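PDB 1I5P: pesticidial crystal protein CRY2AA from Bacillus thuringiensis serovar kurstaki, which promotes colloid-osmotic lysis of midgut epithelial cells in dipteran and lepidopteran larvae by binding to those cells. Local coordinates for residues Val54-Leu68 and Glu254-Met268. Residues are numbered along the deposited sequence; the frame is centred on the assembly and turned at random.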
loop_
_atom_site.group_PDB
_atom_site.type_symbol
_atom_site.label_atom_id
_atom_site.label_comp_id
_atom_site.label_asym_id
_atom_site.label_seq_id
_atom_site.Cartn_x
_atom_site.Cartn_y
_atom_site.Cartn_z
ATOM N N VAL A 54 -8.181 12.093 -0.850
ATOM C CA VAL A 54 -8.188 10.630 -0.840
ATOM C C VAL A 54 -7.270 10.128 0.268
ATOM O O VAL A 54 -7.567 9.131 0.931
ATOM C CB VAL A 54 -7.747 10.029 -2.210
ATOM C CG1 VAL A 54 -8.608 10.606 -3.331
ATOM C CG2 VAL A 54 -6.272 10.301 -2.467
ATOM N N GLY A 55 -6.168 10.841 0.476
ATOM C CA GLY A 55 -5.226 10.472 1.514
ATOM C C GLY A 55 -5.822 10.692 2.891
ATOM O O GLY A 55 -5.636 9.878 3.792
ATOM N N THR A 56 -6.545 11.796 3.050
ATOM C CA THR A 56 -7.180 12.102 4.324
ATOM C C THR A 56 -8.248 11.060 4.649
ATOM O O THR A 56 -8.302 10.540 5.767
ATOM C CB THR A 56 -7.850 13.492 4.305
ATOM O OG1 THR A 56 -6.881 14.490 3.962
ATOM C CG2 THR A 56 -8.426 13.821 5.678
ATOM N N VAL A 57 -9.093 10.753 3.671
ATOM C CA VAL A 57 -10.162 9.781 3.881
ATOM C C VAL A 57 -9.619 8.403 4.248
ATOM O O VAL A 57 -10.101 7.773 5.188
ATOM C CB VAL A 57 -11.060 9.644 2.630
ATOM C CG1 VAL A 57 -12.103 8.553 2.854
ATOM C CG2 VAL A 57 -11.748 10.970 2.336
ATOM N N SER A 58 -8.618 7.936 3.513
ATOM C CA SER A 58 -8.054 6.628 3.805
ATOM C C SER A 58 -7.443 6.625 5.206
ATOM O O SER A 58 -7.641 5.683 5.973
ATOM C CB SER A 58 -7.011 6.247 2.747
ATOM O OG SER A 58 -6.036 7.260 2.607
ATOM N N SER A 59 -6.714 7.683 5.546
ATOM C CA SER A 59 -6.098 7.787 6.865
ATOM C C SER A 59 -7.199 7.748 7.924
ATOM O O SER A 59 -7.075 7.084 8.957
ATOM C CB SER A 59 -5.313 9.094 6.976
ATOM O OG SER A 59 -4.245 9.116 6.047
ATOM N N PHE A 60 -8.280 8.465 7.637
ATOM C CA PHE A 60 -9.440 8.533 8.515
ATOM C C PHE A 60 -10.054 7.146 8.735
ATOM O O PHE A 60 -10.328 6.745 9.869
ATOM C CB PHE A 60 -10.476 9.477 7.896
ATOM C CG PHE A 60 -11.848 9.372 8.503
ATOM C CD1 PHE A 60 -12.129 9.968 9.730
ATOM C CD2 PHE A 60 -12.866 8.695 7.833
ATOM C CE1 PHE A 60 -13.403 9.898 10.283
ATOM C CE2 PHE A 60 -14.148 8.618 8.377
ATOM C CZ PHE A 60 -14.417 9.223 9.609
ATOM N N LEU A 61 -10.278 6.413 7.650
ATOM C CA LEU A 61 -10.867 5.082 7.770
ATOM C C LEU A 61 -9.939 4.143 8.540
ATOM O O LEU A 61 -10.393 3.363 9.381
ATOM C CB LEU A 61 -11.197 4.518 6.384
ATOM C CG LEU A 61 -12.274 5.323 5.644
ATOM C CD1 LEU A 61 -12.546 4.707 4.268
ATOM C CD2 LEU A 61 -13.552 5.355 6.479
ATOM N N LEU A 62 -8.641 4.225 8.260
ATOM C CA LEU A 62 -7.659 3.401 8.960
ATOM C C LEU A 62 -7.768 3.635 10.471
ATOM O O LEU A 62 -7.732 2.690 11.252
ATOM C CB LEU A 62 -6.240 3.740 8.481
ATOM C CG LEU A 62 -5.786 3.146 7.134
ATOM C CD1 LEU A 62 -4.517 3.832 6.653
ATOM C CD2 LEU A 62 -5.566 1.645 7.292
ATOM N N LYS A 63 -7.922 4.894 10.870
ATOM C CA LYS A 63 -8.038 5.242 12.284
ATOM C C LYS A 63 -9.358 4.806 12.925
ATOM O O LYS A 63 -9.404 4.517 14.120
ATOM C CB LYS A 63 -7.844 6.746 12.467
ATOM C CG LYS A 63 -6.400 7.200 12.313
ATOM C CD LYS A 63 -6.258 8.695 12.520
ATOM C CE LYS A 63 -4.798 9.098 12.631
ATOM N NZ LYS A 63 -4.158 8.648 13.898
ATOM N N LYS A 64 -10.431 4.770 12.138
ATOM C CA LYS A 64 -11.727 4.340 12.652
ATOM C C LYS A 64 -11.675 2.853 12.979
ATOM O O LYS A 64 -12.145 2.411 14.030
ATOM C CB LYS A 64 -12.829 4.594 11.620
ATOM C CG LYS A 64 -13.342 6.024 11.595
ATOM C CD LYS A 64 -14.033 6.384 12.907
ATOM C CE LYS A 64 -14.645 7.778 12.847
ATOM N NZ LYS A 64 -15.262 8.177 14.139
ATOM N N VAL A 65 -11.099 2.085 12.060
ATOM C CA VAL A 65 -10.967 0.640 12.218
ATOM C C VAL A 65 -9.903 0.322 13.270
ATOM O O VAL A 65 -9.988 -0.683 13.979
ATOM C CB VAL A 65 -10.550 -0.016 10.879
ATOM C CG1 VAL A 65 -10.218 -1.496 11.083
ATOM C CG2 VAL A 65 -11.666 0.140 9.855
ATOM N N GLY A 66 -8.905 1.195 13.359
ATOM C CA GLY A 66 -7.812 0.996 14.295
ATOM C C GLY A 66 -8.120 1.297 15.748
ATOM O O GLY A 66 -7.277 1.092 16.616
ATOM N N SER A 67 -9.330 1.772 16.023
ATOM C CA SER A 67 -9.711 2.103 17.395
ATOM C C SER A 67 -11.167 1.759 17.710
ATOM O O SER A 67 -12.072 2.076 16.941
ATOM C CB SER A 67 -9.465 3.588 17.651
ATOM O OG SER A 67 -9.985 3.961 18.909
ATOM N N LEU A 68 -11.383 1.118 18.855
ATOM C CA LEU A 68 -12.723 0.721 19.265
ATOM C C LEU A 68 -13.667 1.916 19.355
ATOM O O LEU A 68 -14.891 1.769 19.262
ATOM C CB LEU A 68 -12.674 0.002 20.619
ATOM C CG LEU A 68 -14.014 -0.600 21.080
ATOM C CD1 LEU A 68 -14.557 -1.535 20.002
ATOM C CD2 LEU A 68 -13.822 -1.350 22.392
ATOM N N GLU A 254 -6.928 1.516 -1.643
ATOM C CA GLU A 254 -6.654 1.700 -0.225
ATOM C C GLU A 254 -7.997 1.447 0.444
ATOM O O GLU A 254 -8.076 0.883 1.532
ATOM C CB GLU A 254 -6.201 3.130 0.055
ATOM C CG GLU A 254 -4.702 3.278 0.126
ATOM C CD GLU A 254 -4.101 2.490 1.278
ATOM O OE1 GLU A 254 -3.106 1.772 1.045
ATOM O OE2 GLU A 254 -4.622 2.592 2.414
ATOM N N TYR A 255 -9.061 1.855 -0.242
ATOM C CA TYR A 255 -10.417 1.677 0.266
ATOM C C TYR A 255 -10.853 0.227 0.157
ATOM O O TYR A 255 -11.412 -0.330 1.097
ATOM C CB TYR A 255 -11.383 2.578 -0.502
ATOM C CG TYR A 255 -10.977 4.032 -0.454
ATOM C CD1 TYR A 255 -10.710 4.748 -1.622
ATOM C CD2 TYR A 255 -10.835 4.687 0.768
ATOM C CE1 TYR A 255 -10.306 6.089 -1.566
ATOM C CE2 TYR A 255 -10.437 6.020 0.833
ATOM C CZ TYR A 255 -10.175 6.714 -0.329
ATOM O OH TYR A 255 -9.786 8.030 -0.242
ATOM N N VAL A 256 -10.606 -0.392 -0.988
ATOM C CA VAL A 256 -10.992 -1.783 -1.150
ATOM C C VAL A 256 -10.355 -2.617 -0.042
ATOM O O VAL A 256 -10.991 -3.518 0.503
ATOM C CB VAL A 256 -10.549 -2.334 -2.514
ATOM C CG1 VAL A 256 -10.951 -3.795 -2.628
ATOM C CG2 VAL A 256 -11.190 -1.523 -3.637
ATOM N N SER A 257 -9.107 -2.298 0.294
ATOM C CA SER A 257 -8.373 -3.012 1.342
ATOM C C SER A 257 -8.919 -2.776 2.752
ATOM O O SER A 257 -8.730 -3.609 3.643
ATOM C CB SER A 257 -6.902 -2.617 1.317
ATOM O OG SER A 257 -6.253 -3.148 0.172
ATOM N N ILE A 258 -9.579 -1.641 2.970
ATOM C CA ILE A 258 -10.119 -1.389 4.294
ATOM C C ILE A 258 -11.544 -1.921 4.442
ATOM O O ILE A 258 -11.958 -2.272 5.547
ATOM C CB ILE A 258 -10.081 0.119 4.658
ATOM C CG1 ILE A 258 -10.207 0.285 6.174
ATOM C CG2 ILE A 258 -11.205 0.864 3.950
ATOM C CD1 ILE A 258 -9.031 -0.271 6.962
ATOM N N TRP A 259 -12.285 -2.007 3.337
ATOM C CA TRP A 259 -13.668 -2.493 3.394
ATOM C C TRP A 259 -13.799 -3.887 4.004
ATOM O O TRP A 259 -14.657 -4.117 4.855
ATOM C CB TRP A 259 -14.296 -2.511 2.000
ATOM C CG TRP A 259 -14.385 -1.173 1.340
ATOM C CD1 TRP A 259 -14.347 0.055 1.948
ATOM C CD2 TRP A 259 -14.543 -0.924 -0.057
ATOM N NE1 TRP A 259 -14.470 1.051 1.008
ATOM C CE2 TRP A 259 -14.590 0.479 -0.233
ATOM C CE3 TRP A 259 -14.648 -1.749 -1.185
ATOM C CZ2 TRP A 259 -14.738 1.074 -1.486
ATOM C CZ3 TRP A 259 -14.796 -1.157 -2.433
ATOM C CH2 TRP A 259 -14.837 0.242 -2.572
ATOM N N SER A 260 -12.952 -4.812 3.563
ATOM C CA SER A 260 -13.003 -6.173 4.069
ATOM C C SER A 260 -12.473 -6.263 5.498
ATOM O O SER A 260 -12.374 -7.355 6.058
ATOM C CB SER A 260 -12.229 -7.123 3.143
ATOM O OG SER A 260 -10.874 -6.742 3.020
ATOM N N LEU A 261 -12.121 -5.115 6.076
ATOM C CA LEU A 261 -11.641 -5.071 7.458
ATOM C C LEU A 261 -12.645 -4.317 8.328
ATOM O O LEU A 261 -12.479 -4.230 9.539
ATOM C CB LEU A 261 -10.257 -4.405 7.545
ATOM C CG LEU A 261 -9.111 -5.213 6.921
ATOM C CD1 LEU A 261 -7.812 -4.442 7.051
ATOM C CD2 LEU A 261 -9.003 -6.587 7.596
ATOM N N PHE A 262 -13.687 -3.771 7.705
ATOM C CA PHE A 262 -14.721 -3.048 8.449
ATOM C C PHE A 262 -15.366 -4.002 9.457
ATOM O O PHE A 262 -15.906 -3.579 10.479
ATOM C CB PHE A 262 -15.807 -2.519 7.505
ATOM C CG PHE A 262 -15.535 -1.140 6.944
ATOM C CD1 PHE A 262 -16.507 -0.495 6.185
ATOM C CD2 PHE A 262 -14.338 -0.479 7.192
ATOM C CE1 PHE A 262 -16.295 0.787 5.683
ATOM C CE2 PHE A 262 -14.115 0.805 6.697
ATOM C CZ PHE A 262 -15.093 1.441 5.941
ATOM N N LYS A 263 -15.308 -5.295 9.152
ATOM C CA LYS A 263 -15.878 -6.326 10.015
ATOM C C LYS A 263 -15.116 -6.416 11.340
ATOM O O LYS A 263 -15.545 -7.106 12.264
ATOM C CB LYS A 263 -15.835 -7.687 9.307
ATOM C CG LYS A 263 -14.428 -8.289 9.256
ATOM C CD LYS A 263 -14.181 -9.236 8.074
ATOM C CE LYS A 263 -14.685 -10.648 8.298
ATOM N NZ LYS A 263 -14.026 -11.580 7.331
ATOM N N TYR A 264 -13.978 -5.733 11.426
ATOM C CA TYR A 264 -13.175 -5.741 12.649
ATOM C C TYR A 264 -13.180 -4.398 13.369
ATOM O O TYR A 264 -13.414 -3.351 12.764
ATOM C CB TYR A 264 -11.719 -6.122 12.338
ATOM C CG TYR A 264 -11.526 -7.547 11.875
ATOM C CD1 TYR A 264 -11.225 -7.833 10.543
ATOM C CD2 TYR A 264 -11.681 -8.616 12.762
ATOM C CE1 TYR A 264 -11.088 -9.153 10.101
ATOM C CE2 TYR A 264 -11.552 -9.936 12.330
ATOM C CZ TYR A 264 -11.259 -10.196 11.001
ATOM O OH TYR A 264 -11.180 -11.497 10.568
ATOM N N GLN A 265 -12.921 -4.438 14.671
ATOM C CA GLN A 265 -12.846 -3.235 15.487
ATOM C C GLN A 265 -11.547 -3.286 16.261
ATOM O O GLN A 265 -11.102 -4.359 16.670
ATOM C CB GLN A 265 -14.000 -3.154 16.487
ATOM C CG GLN A 265 -15.363 -2.905 15.862
ATOM C CD GLN A 265 -16.459 -2.864 16.910
ATOM O OE1 GLN A 265 -16.788 -1.803 17.446
ATOM N NE2 GLN A 265 -17.022 -4.026 17.215
ATOM N N SER A 266 -10.949 -2.121 16.471
ATOM C CA SER A 266 -9.707 -2.020 17.220
ATOM C C SER A 266 -8.634 -2.882 16.554
ATOM O O SER A 266 -7.981 -3.704 17.199
ATOM C CB SER A 266 -9.945 -2.477 18.664
ATOM O OG SER A 266 -8.923 -2.025 19.528
ATOM N N LEU A 267 -8.469 -2.690 15.250
ATOM C CA LEU A 267 -7.477 -3.426 14.484
ATOM C C LEU A 267 -6.574 -2.435 13.768
ATOM O O LEU A 267 -6.986 -1.780 12.805
ATOM C CB LEU A 267 -8.156 -4.318 13.449
ATOM C CG LEU A 267 -7.182 -5.087 12.558
ATOM C CD1 LEU A 267 -6.311 -5.984 13.428
ATOM C CD2 LEU A 267 -7.945 -5.907 11.535
ATOM N N MET A 268 -5.344 -2.320 14.251
ATOM C CA MET A 268 -4.385 -1.408 13.654
ATOM C C MET A 268 -3.763 -2.059 12.417
ATOM O O MET A 268 -3.050 -3.050 12.525
ATOM C CB MET A 268 -3.282 -1.067 14.660
ATOM C CG MET A 268 -2.206 -0.146 14.103
ATOM S SD MET A 268 -0.752 -0.007 15.180
ATOM C CE MET A 268 0.175 -1.464 14.693
HETATM O O HOH W 1 -6.287 0.525 11.304
HETATM O O HOH W 2 -15.572 0.429 16.777
HETATM O O HOH W 3 -8.770 0.540 20.491
#
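Within the N-terminal helical bundle of this three-domain delta-endotoxin, helix 53-65 packs along its length almost parallel to the C-terminal end of helix 238-259; the axes of 54-65 and 254-259 lie 14° apart and 10.2 Å at closest approach. The ring of Y255 enters as a knob into the hole formed by V54, V57, S58 and L61. Its CE2 lies 3.6 Å from V57 CG1, the backbone N of S58 is near the ring plane at the edge, and OH makes a weak hydrogen bond to V54 O (2.7 Å), a carbonyl that also accepts the helical N-H of S58. L61, one turn beyond V57, splits its methyls: CD1 touches Y255 and I258, while CD2 meets the F262 ring at its edge. V65 also faces two ways. CG1, anti to the backbone N (chi1 172°), lies against L261 O and L267, while CG2 points to F262 CD2 (3.8 Å) and meets I258 CD1 tip to tip (3.9 Å). Beyond two overlapping type I turns, the returning chain closes on the C-terminal end of helix 53-65. Here L267 N donates an almost straight hydrogen bond to V65 O (2.8 Å, 175°), G66 CA makes a CA-H...O contact with L267 O, and a water donates to both L62 O and L267 O. Helix 31-44 and helix 74-81 pack on other sides of helix 53-65, and helix 170-193 receives Y255 and W259; M268 forms backbone hydrogen bonds with G493 and T495, where strand 267-268 runs parallel to strand 493-496, joining the bundle to a sheet of the C-terminal domain.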